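Local coordinates for protein leucine--trna ligase (Agrobacterium radiobacter, PDB 5AH5) that probably catalyses the ATP-dependent attachment of leucine to tRNA(Leu), as a class I aminoacyl-tRNA synthetase that also carries an editing domain, at residues S195-L200 / N220-T225; L201-S206 / F552-V557. One frame throughout, in Å; residues are numbered along the deposited sequence.

Contact 1: residues S195-L200 / N220-T225; sequences SYADRL and NWIGRT. With nucleotides of chain D.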
loop_
_atom_site.group_PDB
_atom_site.type_symbol
_atom_site.label_atom_id
_atom_site.label_comp_id
_atom_site.label_asym_id
_atom_site.label_seq_id
_atom_site.Cartn_x
_atom_site.Cartn_y
_atom_site.Cartn_z
ATOM N N SER B 195 1.254 -21.449 -6.421
ATOM C CA SER B 195 2.323 -21.779 -7.367
ATOM C C SER B 195 3.322 -20.628 -7.550
ATOM O O SER B 195 4.400 -20.827 -8.089
ATOM C CB SER B 195 1.726 -22.192 -8.733
ATOM O OG SER B 195 1.023 -21.104 -9.354
ATOM N N TYR B 196 2.919 -19.425 -7.162
ATOM C CA TYR B 196 3.783 -18.263 -7.139
ATOM C C TYR B 196 4.318 -17.925 -5.754
ATOM O O TYR B 196 5.010 -16.930 -5.596
ATOM C CB TYR B 196 3.029 -17.046 -7.663
ATOM C CG TYR B 196 2.936 -17.040 -9.153
ATOM C CD1 TYR B 196 2.220 -18.032 -9.836
ATOM C CD2 TYR B 196 3.572 -16.054 -9.898
ATOM C CE1 TYR B 196 2.141 -18.033 -11.214
ATOM C CE2 TYR B 196 3.486 -16.040 -11.265
ATOM C CZ TYR B 196 2.756 -17.031 -11.922
ATOM O OH TYR B 196 2.699 -16.992 -13.289
ATOM N N ALA B 197 4.020 -18.739 -4.760
ATOM C CA ALA B 197 4.291 -18.365 -3.379
ATOM C C ALA B 197 5.783 -18.209 -3.083
ATOM O O ALA B 197 6.161 -17.346 -2.290
ATOM C CB ALA B 197 3.681 -19.362 -2.415
ATOM N N ASP B 198 6.604 -19.051 -3.691
ATOM C CA ASP B 198 8.041 -18.922 -3.567
ATOM C C ASP B 198 8.584 -17.583 -4.100
ATOM O O ASP B 198 9.424 -16.967 -3.472
ATOM C CB ASP B 198 8.753 -20.077 -4.298
ATOM C CG ASP B 198 8.834 -21.356 -3.466
ATOM O OD1 ASP B 198 8.600 -21.354 -2.229
ATOM O OD2 ASP B 198 9.194 -22.371 -4.077
ATOM N N ARG B 199 8.129 -17.166 -5.273
ATOM C CA ARG B 199 8.513 -15.884 -5.810
ATOM C C ARG B 199 7.998 -14.674 -5.048
ATOM O O ARG B 199 8.693 -13.657 -4.986
ATOM C CB ARG B 199 8.015 -15.757 -7.195
ATOM C CG ARG B 199 8.771 -16.568 -8.205
ATOM C CD ARG B 199 8.656 -15.820 -9.511
ATOM N NE ARG B 199 7.870 -16.498 -10.468
ATOM C CZ ARG B 199 7.316 -15.925 -11.529
ATOM N NH1 ARG B 199 7.372 -14.604 -11.758
ATOM N NH2 ARG B 199 6.635 -16.719 -12.350
ATOM N N LEU B 200 6.775 -14.770 -4.533
ATOM C CA LEU B 200 6.225 -13.764 -3.651
ATOM C C LEU B 200 7.079 -13.617 -2.365
ATOM O O LEU B 200 7.325 -12.512 -1.888
ATOM C CB LEU B 200 4.777 -14.129 -3.273
ATOM C CG LEU B 200 3.755 -13.998 -4.409
ATOM C CD1 LEU B 200 2.411 -14.611 -3.988
ATOM C CD2 LEU B 200 3.619 -12.532 -4.866
ATOM N N ASN B 220 5.008 -13.752 6.948
ATOM C CA ASN B 220 4.209 -14.548 7.858
ATOM C C ASN B 220 2.886 -15.001 7.240
ATOM O O ASN B 220 2.369 -16.034 7.641
ATOM C CB ASN B 220 3.826 -13.740 9.093
ATOM C CG ASN B 220 5.016 -13.383 9.993
ATOM O OD1 ASN B 220 6.098 -13.959 9.906
ATOM N ND2 ASN B 220 4.796 -12.414 10.863
ATOM N N TRP B 221 2.293 -14.198 6.348
ATOM C CA TRP B 221 1.060 -14.616 5.657
ATOM C C TRP B 221 1.309 -15.803 4.729
ATOM O O TRP B 221 0.563 -16.784 4.744
ATOM C CB TRP B 221 0.434 -13.473 4.887
ATOM C CG TRP B 221 -0.897 -13.817 4.387
ATOM C CD1 TRP B 221 -1.223 -14.218 3.118
ATOM C CD2 TRP B 221 -2.107 -13.830 5.146
ATOM N NE1 TRP B 221 -2.580 -14.470 3.049
ATOM C CE2 TRP B 221 -3.141 -14.226 4.275
ATOM C CE3 TRP B 221 -2.428 -13.511 6.478
ATOM C CZ2 TRP B 221 -4.460 -14.351 4.706
ATOM C CZ3 TRP B 221 -3.721 -13.628 6.902
ATOM C CH2 TRP B 221 -4.740 -14.042 6.025
ATOM N N ILE B 222 2.366 -15.713 3.933
ATOM C CA ILE B 222 2.692 -16.783 2.994
ATOM C C ILE B 222 3.080 -18.054 3.755
ATOM O O ILE B 222 2.553 -19.137 3.476
ATOM C CB ILE B 222 3.787 -16.351 2.032
ATOM C CG1 ILE B 222 3.276 -15.191 1.145
ATOM C CG2 ILE B 222 4.303 -17.539 1.228
ATOM C CD1 ILE B 222 4.401 -14.389 0.520
ATOM N N GLY B 223 4.001 -17.873 4.709
ATOM C CA GLY B 223 4.287 -18.824 5.774
ATOM C C GLY B 223 4.836 -20.117 5.246
ATOM O O GLY B 223 4.226 -21.176 5.429
ATOM N N ARG B 224 5.943 -20.037 4.540
ATOM C CA ARG B 224 6.669 -21.246 4.098
ATOM C C ARG B 224 7.367 -22.016 5.276
ATOM O O ARG B 224 8.089 -21.423 6.101
ATOM C CB ARG B 224 7.687 -20.894 3.019
ATOM C CG ARG B 224 8.394 -22.099 2.433
ATOM C CD ARG B 224 9.215 -21.745 1.212
ATOM N NE ARG B 224 10.358 -20.914 1.566
ATOM C CZ ARG B 224 11.020 -20.103 0.737
ATOM N NH1 ARG B 224 10.682 -19.952 -0.551
ATOM N NH2 ARG B 224 12.044 -19.405 1.214
ATOM N N THR B 225 7.128 -23.328 5.330
ATOM C CA THR B 225 7.568 -24.232 6.421
ATOM C C THR B 225 8.374 -25.375 5.810
ATOM O O THR B 225 8.094 -25.831 4.693
ATOM C CB THR B 225 6.341 -24.810 7.179
ATOM O OG1 THR B 225 5.690 -23.760 7.897
ATOM C CG2 THR B 225 6.724 -25.890 8.186
ATOM P P G D 79 -2.354 -7.117 14.114
ATOM O OP1 G D 79 -3.475 -6.911 13.157
ATOM O OP2 G D 79 -2.627 -7.605 15.491
ATOM O "O5'" G D 79 -1.330 -8.157 13.501
ATOM C "C5'" G D 79 -1.025 -7.992 12.121
ATOM C "C4'" G D 79 0.073 -8.919 11.754
ATOM O "O4'" G D 79 1.223 -8.703 12.636
ATOM C "C3'" G D 79 -0.240 -10.394 11.948
ATOM O "O3'" G D 79 -1.071 -10.897 10.904
ATOM C "C2'" G D 79 1.161 -10.958 11.906
ATOM O "O2'" G D 79 1.723 -10.947 10.625
ATOM C "C1'" G D 79 1.918 -9.929 12.762
ATOM N N9 G D 79 1.962 -10.297 14.173
ATOM C C8 G D 79 1.335 -9.699 15.242
ATOM N N7 G D 79 1.605 -10.276 16.381
ATOM C C5 G D 79 2.452 -11.325 16.041
ATOM C C6 G D 79 3.101 -12.287 16.858
ATOM O O6 G D 79 3.057 -12.410 18.090
ATOM N N1 G D 79 3.878 -13.160 16.101
ATOM C C2 G D 79 4.015 -13.112 14.733
ATOM N N2 G D 79 4.808 -14.046 14.178
ATOM N N3 G D 79 3.442 -12.201 13.967
ATOM C C4 G D 79 2.675 -11.353 14.681
ATOM P P C D 80 -2.252 -11.978 11.186
ATOM O OP1 C D 80 -3.096 -12.099 9.949
ATOM O OP2 C D 80 -2.871 -11.731 12.493
ATOM O "O5'" C D 80 -1.474 -13.346 11.341
ATOM C "C5'" C D 80 -1.031 -14.076 10.223
ATOM C "C4'" C D 80 -0.222 -15.252 10.695
ATOM O "O4'" C D 80 0.921 -14.810 11.477
ATOM C "C3'" C D 80 -0.924 -16.226 11.627
ATOM O "O3'" C D 80 -1.816 -17.054 10.885
ATOM C "C2'" C D 80 0.274 -16.968 12.193
ATOM O "O2'" C D 80 0.859 -17.826 11.245
ATOM C "C1'" C D 80 1.224 -15.797 12.469
ATOM N N1 C D 80 1.033 -15.222 13.829
ATOM C C2 C D 80 1.508 -15.941 14.928
ATOM O O2 C D 80 2.112 -17.005 14.732
ATOM N N3 C D 80 1.308 -15.450 16.175
ATOM C C4 C D 80 0.596 -14.336 16.346
ATOM N N4 C D 80 0.411 -13.895 17.591
ATOM C C5 C D 80 0.037 -13.621 15.245
ATOM C C6 C D 80 0.296 -14.083 14.016
#

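Contact 2: residues L201-S206 / F552-V557; sequences LDDLES and FDEPFV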
loop_
_atom_site.group_PDB
_atom_site.type_symbol
_atom_site.label_atom_id
_atom_site.label_comp_id
_atom_site.label_asym_id
_atom_site.label_seq_id
_atom_site.Cartn_x
_atom_site.Cartn_y
_atom_site.Cartn_z
ATOM N N LEU B 201 7.525 -14.733 -1.823
ATOM C CA LEU B 201 8.289 -14.747 -0.590
ATOM C C LEU B 201 9.730 -14.263 -0.838
ATOM O O LEU B 201 10.155 -13.310 -0.229
ATOM C CB LEU B 201 8.270 -16.162 -0.007
ATOM C CG LEU B 201 8.927 -16.393 1.339
ATOM C CD1 LEU B 201 8.444 -15.388 2.385
ATOM C CD2 LEU B 201 8.657 -17.822 1.779
ATOM N N ASP B 202 10.442 -14.880 -1.781
ATOM C CA ASP B 202 11.831 -14.505 -2.075
ATOM C C ASP B 202 12.024 -13.091 -2.678
ATOM O O ASP B 202 13.082 -12.461 -2.447
ATOM C CB ASP B 202 12.489 -15.549 -2.992
ATOM C CG ASP B 202 12.463 -17.002 -2.402
ATOM O OD1 ASP B 202 12.179 -17.184 -1.195
ATOM O OD2 ASP B 202 12.713 -17.961 -3.180
ATOM N N ASP B 203 11.057 -12.596 -3.468
ATOM C CA ASP B 203 11.204 -11.278 -4.078
ATOM C C ASP B 203 10.975 -10.147 -3.084
ATOM O O ASP B 203 11.304 -9.016 -3.401
ATOM C CB ASP B 203 10.327 -11.077 -5.328
ATOM C CG ASP B 203 10.637 -12.070 -6.445
ATOM O OD1 ASP B 203 11.704 -12.743 -6.401
ATOM O OD2 ASP B 203 9.784 -12.190 -7.377
ATOM N N LEU B 204 10.442 -10.434 -1.889
ATOM C CA LEU B 204 10.472 -9.470 -0.783
ATOM C C LEU B 204 11.871 -8.925 -0.443
ATOM O O LEU B 204 11.993 -7.750 -0.058
ATOM C CB LEU B 204 9.868 -10.047 0.490
ATOM C CG LEU B 204 8.348 -10.276 0.393
ATOM C CD1 LEU B 204 7.908 -11.232 1.461
ATOM C CD2 LEU B 204 7.577 -9.000 0.484
ATOM N N GLU B 205 12.902 -9.759 -0.565
ATOM C CA GLU B 205 14.280 -9.306 -0.306
ATOM C C GLU B 205 14.697 -8.147 -1.241
ATOM O O GLU B 205 15.472 -7.305 -0.827
ATOM C CB GLU B 205 15.288 -10.459 -0.421
ATOM C CG GLU B 205 15.240 -11.472 0.727
ATOM C CD GLU B 205 16.114 -12.718 0.471
ATOM O OE1 GLU B 205 17.375 -12.604 0.389
ATOM O OE2 GLU B 205 15.535 -13.828 0.355
ATOM N N SER B 206 14.163 -8.089 -2.467
ATOM C CA SER B 206 14.509 -7.022 -3.412
ATOM C C SER B 206 13.724 -5.693 -3.226
ATOM O O SER B 206 14.096 -4.685 -3.826
ATOM C CB SER B 206 14.385 -7.522 -4.857
ATOM O OG SER B 206 13.025 -7.682 -5.251
ATOM N N PHE B 552 7.954 -6.214 -16.322
ATOM C CA PHE B 552 8.451 -6.002 -14.950
ATOM C C PHE B 552 7.676 -6.915 -14.037
ATOM O O PHE B 552 6.597 -7.394 -14.388
ATOM C CB PHE B 552 8.348 -4.526 -14.532
ATOM C CG PHE B 552 6.980 -3.959 -14.681
ATOM C CD1 PHE B 552 6.558 -3.444 -15.901
ATOM C CD2 PHE B 552 6.080 -4.017 -13.623
ATOM C CE1 PHE B 552 5.291 -2.919 -16.045
ATOM C CE2 PHE B 552 4.793 -3.547 -13.778
ATOM C CZ PHE B 552 4.392 -2.993 -14.991
ATOM N N ASP B 553 8.228 -7.157 -12.869
ATOM C CA ASP B 553 7.831 -8.262 -12.017
ATOM C C ASP B 553 7.275 -7.796 -10.696
ATOM O O ASP B 553 6.845 -8.622 -9.893
ATOM C CB ASP B 553 9.077 -9.147 -11.753
ATOM C CG ASP B 553 8.721 -10.581 -11.436
ATOM O OD1 ASP B 553 8.020 -11.207 -12.263
ATOM O OD2 ASP B 553 9.143 -11.107 -10.401
ATOM N N GLU B 554 7.308 -6.489 -10.439
ATOM C CA GLU B 554 6.841 -5.938 -9.166
ATOM C C GLU B 554 6.147 -4.670 -9.472
ATOM O O GLU B 554 6.682 -3.898 -10.235
ATOM C CB GLU B 554 7.990 -5.640 -8.175
ATOM C CG GLU B 554 8.508 -6.901 -7.520
ATOM C CD GLU B 554 7.609 -7.464 -6.415
ATOM O OE1 GLU B 554 6.733 -6.752 -5.839
ATOM O OE2 GLU B 554 7.814 -8.639 -6.085
ATOM N N PRO B 555 4.941 -4.457 -8.898
ATOM C CA PRO B 555 4.147 -3.308 -9.298
ATOM C C PRO B 555 4.607 -1.988 -8.773
ATOM O O PRO B 555 4.325 -0.979 -9.414
ATOM C CB PRO B 555 2.767 -3.616 -8.665
ATOM C CG PRO B 555 3.089 -4.536 -7.534
ATOM C CD PRO B 555 4.165 -5.382 -8.079
ATOM N N PHE B 556 5.160 -1.970 -7.551
ATOM C CA PHE B 556 5.358 -0.712 -6.831
ATOM C C PHE B 556 6.818 -0.655 -6.263
ATOM O O PHE B 556 7.239 -1.535 -5.529
ATOM C CB PHE B 556 4.334 -0.554 -5.699
ATOM C CG PHE B 556 2.895 -0.909 -6.080
ATOM C CD1 PHE B 556 2.202 -0.157 -7.001
ATOM C CD2 PHE B 556 2.206 -1.942 -5.411
ATOM C CE1 PHE B 556 0.870 -0.490 -7.337
ATOM C CE2 PHE B 556 0.877 -2.242 -5.712
ATOM C CZ PHE B 556 0.233 -1.536 -6.723
ATOM N N VAL B 557 7.584 0.324 -6.681
ATOM C CA VAL B 557 8.994 0.407 -6.267
ATOM C C VAL B 557 9.093 0.801 -4.789
ATOM O O VAL B 557 9.599 0.052 -3.985
ATOM C CB VAL B 557 9.814 1.359 -7.164
ATOM C CG1 VAL B 557 11.263 1.550 -6.613
ATOM C CG2 VAL B 557 9.911 0.788 -8.551
#

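Contact 1: residues S195-L200 / N220-T225
Ile222, the last residue of helix 212-222, lays both of its branches against helix 197-202 in this class I synthetase, just where the chain passes through Gly223 into strand 224-234 of the editing-domain sheet. From CB, the CG2 methyl turns to Ala197 and sits 4.0 Å from Ala197 O, with Ala197 CB almost as near. The other branch, CG1, is anti to the carbonyl carbon (chi1 -65°) and carries CD1 to the next turn of the helix, where CD1 lies 3.8 Å from Leu200 CB. These buried apolar touches join the two helices. At the start of the 220-225 segment Asn220 ND2 makes a weak hydrogen bond of 3.4 Å to O2' of G79 in the tRNA, chain D, and OP1 of C80 of that chain meets the Trp221 ring at its edge. Beyond Gly223, Arg224 reaches back across Asp198 at about a right angle. Tyr410 OH also bonds to Asp198 OD1, so this oxygen has two partners. Arg224 NH1 gives it a salt bridge of 3.0 Å, with OD1 lying in the guanidinium plane but NH1 standing 60° out of the carboxylate plane.

Contact 2: residues L201-S206 / F552-V557
Asp203 and Asp553 bring their carboxylates close together: Asp203 OD2 is 3.3 Å from Asp553 OD2, the two side chains cross at about a right angle, and their carboxylate planes are turned 66° from each other. Both oxygens are acceptors, so no hydrogen bond joins them. Glu554 adds a third acid, its OE2 lying 3.6 Å from Asp203 CB and 4.3 Å from Asp203 OD2. The bend of Glu554 at chi2 (-76°) curls its carboxylate round to that CB.

The next shell probably makes the cluster tolerable. Lys542 NZ forms salt bridges to Asp203 OD2, Asp553 OD2 and Glu554 OE2 alike, and Glu554 OE2 takes a further one from Arg538 NH2. Three acids around one ammonium would be expected to keep that lysine protonated, while it would in turn offset their mutual repulsion. Asp553 is held by its second oxygen as well, since OD1 is bonded to His545 ND1. On the other segment, the backbone that carries Asp203 is fixed by Ser206, whose OG donates to Asp203 O at 2.9 Å in the carbonyl plane while Ser206 N reaches the same oxygen at 3.1 Å.

Lys542, Arg538 and His545 all belong to helix 533-546, the crossover helix of a beta-alpha-beta unit between the parallel strands 520-524 and 556-560. The 201-206 segment, continuing from helix 197-202, is thereby tied through that helix to the loop entering edge strand 556-560, while Leu204 packs against helix 212-222.

Helix 197-202 runs through both contacts, whose centres lie 13 Å apart. Arg224 of contact 1 joins them: beside its bond to Asp198, its NH1 makes a salt bridge of 3.2 Å to OD1 of Asp202, one helical turn further on. Ile222 CD1 likewise comes to 3.9 Å from the backbone N of Leu201. In the other direction, Arg199 NH1 and Asp553 OD1 form a long, weak ion pair of 3.5 Å. Contact 1 touches the tRNA directly. The nearest atom of contact 2 is about 10 Å from the bound nucleic acid. Both contacts lie away from the leucyl-sulfamoyl-adenosine pocket and the zinc site; together they connect the start of strand 224-234, through helix 197-202, to the loop that enters edge strand 556-560 of the parallel sheet.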